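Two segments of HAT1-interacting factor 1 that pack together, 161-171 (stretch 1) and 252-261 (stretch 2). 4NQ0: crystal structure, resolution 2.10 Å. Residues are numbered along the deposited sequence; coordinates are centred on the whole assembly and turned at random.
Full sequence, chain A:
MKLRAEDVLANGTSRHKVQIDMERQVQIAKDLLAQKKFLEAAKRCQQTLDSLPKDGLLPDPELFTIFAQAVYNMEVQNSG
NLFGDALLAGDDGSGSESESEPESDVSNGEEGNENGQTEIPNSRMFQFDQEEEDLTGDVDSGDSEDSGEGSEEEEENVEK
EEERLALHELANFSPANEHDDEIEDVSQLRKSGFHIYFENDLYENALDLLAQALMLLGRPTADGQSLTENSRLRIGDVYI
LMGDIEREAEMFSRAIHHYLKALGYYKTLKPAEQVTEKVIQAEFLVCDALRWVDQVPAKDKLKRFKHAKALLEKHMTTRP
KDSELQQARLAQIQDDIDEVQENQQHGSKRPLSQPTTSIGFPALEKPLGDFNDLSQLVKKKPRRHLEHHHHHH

Stretch 1 161-171: EEERLALHELA
Stretch 2 (252-261) FSRAIHHYLK

Two hydrogen bonds fix an irregular segment, 161-171, against one side of the helix 252-261. Leu 165 N donates to Ser 253 OG (2.8 Å, 154° at the hydrogen; Ser 253 chi1 t). One helical turn on, His 257 (chi1 t, chi2 75°) donates from ND1 to Glu 169 OE1 (3.2 Å, 159°), the carboxylate oxygen lying at the ring edge, near its plane. Glu 169 (chi1 m, chi2 t, chi3 -5°) also accepts a weak bond at OE1 from Ala 166 N (3.2 Å), so one oxygen ties the helix to the segment's own turn.

Arg 164 and Leu 165 are extended (phi/psi -79/154 and -64/128), whereas 167-170 have helical phi/psi. The register rises in the same order along both segments, though the loop path crosses the helix obliquely: CA of Arg 164 lies 4.8 Å from CA of Arg 254, CA of Leu 165 4.9 Å from CA of His 257, and CA of Glu 169 7.7 Å from CA of Leu 260. Glu 162 O sits over one face of the His 257 ring, 3.5 Å from His 257 CE1.

Leu 165 (t, p) brings CD1 to 3.7 Å from Leu 260 CD1 and 4.1 Å from Ile 256 CG2. Leu 170 CD2 backs this patch, 4.3 Å from both Ile 256 CG2 and Leu 260 CD1; Leu 170, Ile 256 and Leu 260 are all m, t.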

ATOM      1  N   GLU A 161      -8.175   4.707  15.807  1.00 55.87           N
ATOM      2  CA  GLU A 161      -8.998   5.526  14.925  1.00 54.77           C
ATOM      3  C   GLU A 161      -8.137   6.606  14.257  1.00 53.04           C
ATOM      4  O   GLU A 161      -8.633   7.409  13.466  1.00 52.53           O
ATOM      5  CB  GLU A 161     -10.183   6.124  15.683  1.00 55.93           C
ATOM      6  CG  GLU A 161     -11.498   5.974  14.926  1.00 56.77           C
ATOM      7  CD  GLU A 161     -12.706   6.161  15.816  1.00 58.74           C
ATOM      8  OE1 GLU A 161     -12.901   5.329  16.731  1.00 60.12           O
ATOM      9  OE2 GLU A 161     -13.464   7.129  15.594  1.00 59.76           O
ATOM     10  N   GLU A 162      -6.846   6.603  14.585  1.00 51.69           N
ATOM     11  CA  GLU A 162      -5.827   7.329  13.822  1.00 50.45           C
ATOM     12  C   GLU A 162      -5.620   6.736  12.411  1.00 48.65           C
ATOM     13  O   GLU A 162      -4.986   7.368  11.568  1.00 48.33           O
ATOM     14  CB  GLU A 162      -4.490   7.404  14.594  1.00 50.79           C
ATOM     15  CG  GLU A 162      -4.163   6.198  15.484  1.00 51.45           C
ATOM     16  N   GLU A 163      -6.157   5.536  12.170  1.00 47.27           N
ATOM     17  CA  GLU A 163      -6.200   4.925  10.826  1.00 45.71           C
ATOM     18  C   GLU A 163      -7.264   5.527   9.901  1.00 43.70           C
ATOM     19  O   GLU A 163      -7.210   5.334   8.691  1.00 42.74           O
ATOM     20  CB  GLU A 163      -6.451   3.409  10.913  1.00 46.14           C
ATOM     21  CG  GLU A 163      -5.268   2.556  10.513  1.00 47.75           C
ATOM     22  CD  GLU A 163      -4.247   2.405  11.625  1.00 51.08           C
ATOM     23  OE1 GLU A 163      -3.685   1.291  11.741  1.00 52.88           O
ATOM     24  OE2 GLU A 163      -4.012   3.388  12.376  1.00 51.79           O
ATOM     25  N   ARG A 164      -8.253   6.201  10.473  1.00 42.49           N
ATOM     26  CA  ARG A 164      -9.258   6.901   9.680  1.00 41.22           C
ATOM     27  C   ARG A 164      -8.702   8.231   9.185  1.00 39.01           C
ATOM     28  O   ARG A 164      -7.797   8.799   9.794  1.00 38.46           O
ATOM     29  CB  ARG A 164     -10.541   7.110  10.487  1.00 42.45           C
ATOM     30  CG  ARG A 164     -11.351   5.832  10.603  1.00 44.78           C
ATOM     31  CD  ARG A 164     -12.587   6.007  11.439  1.00 48.27           C
ATOM     32  NE  ARG A 164     -13.670   6.625  10.682  1.00 50.78           N
ATOM     33  CZ  ARG A 164     -14.902   6.790  11.151  1.00 52.83           C
ATOM     34  NH1 ARG A 164     -15.218   6.381  12.379  1.00 54.73           N
ATOM     35  NH2 ARG A 164     -15.826   7.364  10.388  1.00 53.26           N
ATOM     36  N   LEU A 165      -9.240   8.703   8.065  1.00 36.80           N
ATOM     37  CA  LEU A 165      -8.863   9.994   7.516  1.00 35.54           C
ATOM     38  C   LEU A 165      -9.260  11.107   8.492  1.00 34.88           C
ATOM     39  O   LEU A 165     -10.390  11.154   8.972  1.00 34.86           O
ATOM     40  CB  LEU A 165      -9.531  10.222   6.149  1.00 35.00           C
ATOM     41  CG  LEU A 165      -9.295  11.576   5.452  1.00 34.31           C
ATOM     42  CD1 LEU A 165      -7.833  11.782   5.032  1.00 31.18           C
ATOM     43  CD2 LEU A 165     -10.220  11.708   4.250  1.00 32.71           C
ATOM     44  N   ALA A 166      -8.296  11.963   8.808  1.00 33.94           N
ATOM     45  CA  ALA A 166      -8.559  13.244   9.434  1.00 33.28           C
ATOM     46  C   ALA A 166      -8.622  14.279   8.313  1.00 32.21           C
ATOM     47  O   ALA A 166      -7.778  14.281   7.429  1.00 30.93           O
ATOM     48  CB  ALA A 166      -7.452  13.588  10.419  1.00 33.91           C
ATOM     49  N   LEU A 167      -9.624  15.151   8.354  1.00 31.84           N
ATOM     50  CA  LEU A 167      -9.771  16.229   7.374  1.00 31.53           C
ATOM     51  C   LEU A 167      -8.469  16.981   7.105  1.00 30.94           C
ATOM     52  O   LEU A 167      -8.155  17.278   5.952  1.00 30.16           O
ATOM     53  CB  LEU A 167     -10.845  17.218   7.839  1.00 32.14           C
ATOM     54  CG  LEU A 167     -12.248  17.045   7.260  1.00 32.72           C
ATOM     55  CD1 LEU A 167     -12.536  15.611   6.839  1.00 33.11           C
ATOM     56  CD2 LEU A 167     -13.297  17.530   8.226  1.00 33.15           C
ATOM     57  N   HIS A 168      -7.712  17.271   8.164  1.00 30.77           N
ATOM     58  CA  HIS A 168      -6.483  18.050   8.035  1.00 30.78           C
ATOM     59  C   HIS A 168      -5.421  17.341   7.203  1.00 30.54           C
ATOM     60  O   HIS A 168      -4.543  17.989   6.650  1.00 30.39           O
ATOM     61  CB  HIS A 168      -5.916  18.453   9.409  1.00 31.38           C
ATOM     62  CG  HIS A 168      -5.519  17.302  10.281  1.00 30.44           C
ATOM     63  ND1 HIS A 168      -6.264  16.908  11.372  1.00 30.64           N
ATOM     64  CD2 HIS A 168      -4.444  16.476  10.242  1.00 30.96           C
ATOM     65  CE1 HIS A 168      -5.672  15.884  11.964  1.00 30.93           C
ATOM     66  NE2 HIS A 168      -4.564  15.601  11.298  1.00 30.51           N
ATOM     67  N   GLU A 169      -5.511  16.015   7.111  1.00 30.53           N
ATOM     68  CA  GLU A 169      -4.560  15.228   6.320  1.00 31.07           C
ATOM     69  C   GLU A 169      -4.571  15.560   4.819  1.00 30.63           C
ATOM     70  O   GLU A 169      -3.554  15.403   4.129  1.00 29.81           O
ATOM     71  CB  GLU A 169      -4.797  13.729   6.542  1.00 30.90           C
ATOM     72  CG  GLU A 169      -4.383  13.321   7.938  1.00 33.03           C
ATOM     73  CD  GLU A 169      -4.749  11.898   8.318  1.00 35.94           C
ATOM     74  OE1 GLU A 169      -5.427  11.189   7.549  1.00 34.90           O
ATOM     75  OE2 GLU A 169      -4.352  11.495   9.440  1.00 40.65           O
ATOM     76  N   LEU A 170      -5.719  16.014   4.325  1.00 31.00           N
ATOM     77  CA  LEU A 170      -5.856  16.434   2.927  1.00 31.49           C
ATOM     78  C   LEU A 170      -5.137  17.758   2.604  1.00 32.85           C
ATOM     79  O   LEU A 170      -4.854  18.041   1.439  1.00 32.70           O
ATOM     80  CB  LEU A 170      -7.335  16.571   2.570  1.00 31.11           C
ATOM     81  CG  LEU A 170      -8.202  15.316   2.606  1.00 30.19           C
ATOM     82  CD1 LEU A 170      -9.661  15.709   2.408  1.00 31.71           C
ATOM     83  CD2 LEU A 170      -7.791  14.310   1.550  1.00 29.88           C
ATOM     84  N   ALA A 171      -4.871  18.568   3.624  1.00 34.51           N
ATOM     85  CA  ALA A 171      -4.190  19.851   3.441  1.00 36.26           C
ATOM     86  C   ALA A 171      -2.688  19.721   3.650  1.00 37.58           C
ATOM     87  O   ALA A 171      -1.976  20.705   3.539  1.00 38.67           O
ATOM     88  CB  ALA A 171      -4.764  20.900   4.390  1.00 36.69           C
ATOM     89  N   PHE A 252     -13.390   3.490   2.578  1.00 35.33           N
ATOM     90  CA  PHE A 252     -12.812   4.595   1.826  1.00 34.75           C
ATOM     91  C   PHE A 252     -11.999   5.576   2.666  1.00 33.47           C
ATOM     92  O   PHE A 252     -11.005   6.094   2.190  1.00 32.46           O
ATOM     93  CB  PHE A 252     -13.905   5.332   1.053  1.00 35.38           C
ATOM     94  CG  PHE A 252     -14.518   4.504  -0.046  1.00 37.56           C
ATOM     95  CD1 PHE A 252     -13.875   4.376  -1.272  1.00 39.23           C
ATOM     96  CD2 PHE A 252     -15.725   3.852   0.146  1.00 40.53           C
ATOM     97  CE1 PHE A 252     -14.425   3.613  -2.290  1.00 40.93           C
ATOM     98  CE2 PHE A 252     -16.282   3.084  -0.863  1.00 42.19           C
ATOM     99  CZ  PHE A 252     -15.628   2.963  -2.085  1.00 42.19           C
ATOM    100  N   SER A 253     -12.397   5.811   3.914  1.00 33.17           N
ATOM    101  CA  SER A 253     -11.653   6.732   4.783  1.00 32.56           C
ATOM    102  C   SER A 253     -10.281   6.149   5.131  1.00 31.37           C
ATOM    103  O   SER A 253      -9.273   6.851   5.090  1.00 30.43           O
ATOM    104  CB  SER A 253     -12.456   7.056   6.050  1.00 33.40           C
ATOM    105  OG  SER A 253     -11.664   7.758   6.990  1.00 34.20           O
ATOM    106  N   ARG A 254     -10.250   4.863   5.464  1.00 30.84           N
ATOM    107  CA  ARG A 254      -8.988   4.180   5.732  1.00 30.19           C
ATOM    108  C   ARG A 254      -8.131   4.124   4.474  1.00 29.15           C
ATOM    109  O   ARG A 254      -6.914   4.345   4.537  1.00 28.46           O
ATOM    110  CB  ARG A 254      -9.227   2.777   6.300  1.00 31.06           C
ATOM    111  CG  ARG A 254      -9.581   2.780   7.801  1.00 33.17           C
ATOM    112  CD  ARG A 254     -10.039   1.407   8.340  1.00 36.68           C
ATOM    113  NE  ARG A 254      -9.100   0.335   8.001  1.00 40.46           N
ATOM    114  CZ  ARG A 254      -9.064  -0.864   8.590  1.00 43.92           C
ATOM    115  NH1 ARG A 254      -9.911  -1.177   9.571  1.00 46.41           N
ATOM    116  NH2 ARG A 254      -8.164  -1.758   8.200  1.00 44.96           N
ATOM    117  N   ALA A 255      -8.763   3.859   3.332  1.00 27.86           N
ATOM    118  CA  ALA A 255      -8.054   3.841   2.057  1.00 27.07           C
ATOM    119  C   ALA A 255      -7.315   5.140   1.827  1.00 26.21           C
ATOM    120  O   ALA A 255      -6.104   5.132   1.588  1.00 25.98           O
ATOM    121  CB  ALA A 255      -9.012   3.586   0.886  1.00 27.19           C
ATOM    122  N   ILE A 256      -8.042   6.252   1.901  1.00 25.27           N
ATOM    123  CA  ILE A 256      -7.477   7.554   1.570  1.00 25.36           C
ATOM    124  C   ILE A 256      -6.321   7.854   2.512  1.00 25.09           C
ATOM    125  O   ILE A 256      -5.276   8.345   2.079  1.00 24.69           O
ATOM    126  CB  ILE A 256      -8.527   8.692   1.642  1.00 25.87           C
ATOM    127  CG1 ILE A 256      -9.642   8.460   0.626  1.00 26.05           C
ATOM    128  CG2 ILE A 256      -7.871  10.024   1.329  1.00 26.21           C
ATOM    129  CD1 ILE A 256     -10.923   9.284   0.876  1.00 29.24           C
ATOM    130  N   HIS A 257      -6.498   7.522   3.789  1.00 25.11           N
ATOM    131  CA  HIS A 257      -5.454   7.737   4.774  1.00 25.62           C
ATOM    132  C   HIS A 257      -4.169   6.986   4.404  1.00 25.32           C
ATOM    133  O   HIS A 257      -3.065   7.522   4.538  1.00 25.26           O
ATOM    134  CB  HIS A 257      -5.939   7.333   6.163  1.00 26.38           C
ATOM    135  CG  HIS A 257      -4.838   7.163   7.155  1.00 28.44           C
ATOM    136  ND1 HIS A 257      -4.170   8.233   7.717  1.00 30.71           N
ATOM    137  CD2 HIS A 257      -4.270   6.048   7.676  1.00 29.43           C
ATOM    138  CE1 HIS A 257      -3.247   7.781   8.550  1.00 31.01           C
ATOM    139  NE2 HIS A 257      -3.288   6.460   8.542  1.00 30.91           N
ATOM    140  N   HIS A 258      -4.308   5.757   3.917  1.00 25.06           N
ATOM    141  CA  HIS A 258      -3.133   4.973   3.512  1.00 24.62           C
ATOM    142  C   HIS A 258      -2.487   5.458   2.226  1.00 24.20           C
ATOM    143  O   HIS A 258      -1.257   5.487   2.126  1.00 23.69           O
ATOM    144  CB  HIS A 258      -3.454   3.487   3.475  1.00 24.51           C
ATOM    145  CG  HIS A 258      -3.520   2.879   4.837  1.00 26.07           C
ATOM    146  ND1 HIS A 258      -4.561   2.077   5.253  1.00 28.20           N
ATOM    147  CD2 HIS A 258      -2.693   3.008   5.902  1.00 26.14           C
ATOM    148  CE1 HIS A 258      -4.353   1.714   6.509  1.00 29.44           C
ATOM    149  NE2 HIS A 258      -3.229   2.271   6.928  1.00 27.64           N
ATOM    150  N   TYR A 259      -3.294   5.849   1.249  1.00 23.98           N
ATOM    151  CA  TYR A 259      -2.755   6.486   0.030  1.00 23.89           C
ATOM    152  C   TYR A 259      -1.940   7.751   0.353  1.00 24.07           C
ATOM    153  O   TYR A 259      -0.877   8.003  -0.234  1.00 23.57           O
ATOM    154  CB  TYR A 259      -3.875   6.845  -0.935  1.00 24.09           C
ATOM    155  CG  TYR A 259      -4.595   5.683  -1.598  1.00 23.91           C
ATOM    156  CD1 TYR A 259      -3.926   4.519  -1.975  1.00 23.73           C
ATOM    157  CD2 TYR A 259      -5.946   5.778  -1.900  1.00 24.99           C
ATOM    158  CE1 TYR A 259      -4.598   3.461  -2.597  1.00 24.59           C
ATOM    159  CE2 TYR A 259      -6.621   4.746  -2.531  1.00 24.27           C
ATOM    160  CZ  TYR A 259      -5.946   3.591  -2.884  1.00 25.20           C
ATOM    161  OH  TYR A 259      -6.618   2.572  -3.513  1.00 26.27           O
ATOM    162  N   LEU A 260      -2.446   8.551   1.289  1.00 24.50           N
ATOM    163  CA  LEU A 260      -1.716   9.721   1.768  1.00 24.38           C
ATOM    164  C   LEU A 260      -0.428   9.374   2.499  1.00 25.06           C
ATOM    165  O   LEU A 260       0.536  10.136   2.423  1.00 25.16           O
ATOM    166  CB  LEU A 260      -2.585  10.567   2.694  1.00 24.20           C
ATOM    167  CG  LEU A 260      -3.742  11.329   2.025  1.00 23.50           C
ATOM    168  CD1 LEU A 260      -4.659  11.849   3.107  1.00 22.40           C
ATOM    169  CD2 LEU A 260      -3.248  12.462   1.145  1.00 21.69           C
ATOM    170  N   LYS A 261      -0.428   8.271   3.242  1.00 24.88           N
ATOM    171  CA  LYS A 261       0.793   7.790   3.891  1.00 26.51           C
ATOM    172  C   LYS A 261       1.807   7.342   2.844  1.00 26.20           C
ATOM    173  O   LYS A 261       2.991   7.630   2.972  1.00 26.85           O
ATOM    174  CB  LYS A 261       0.502   6.622   4.850  1.00 26.82           C
ATOM    175  CG  LYS A 261      -0.248   7.018   6.111  1.00 28.91           C
ATOM    176  CD  LYS A 261       0.654   7.252   7.322  1.00 32.51           C
ATOM    177  CE  LYS A 261       1.284   5.959   7.809  1.00 33.64           C
ATOM    178  NZ  LYS A 261       1.154   5.716   9.271  1.00 34.97           N
TER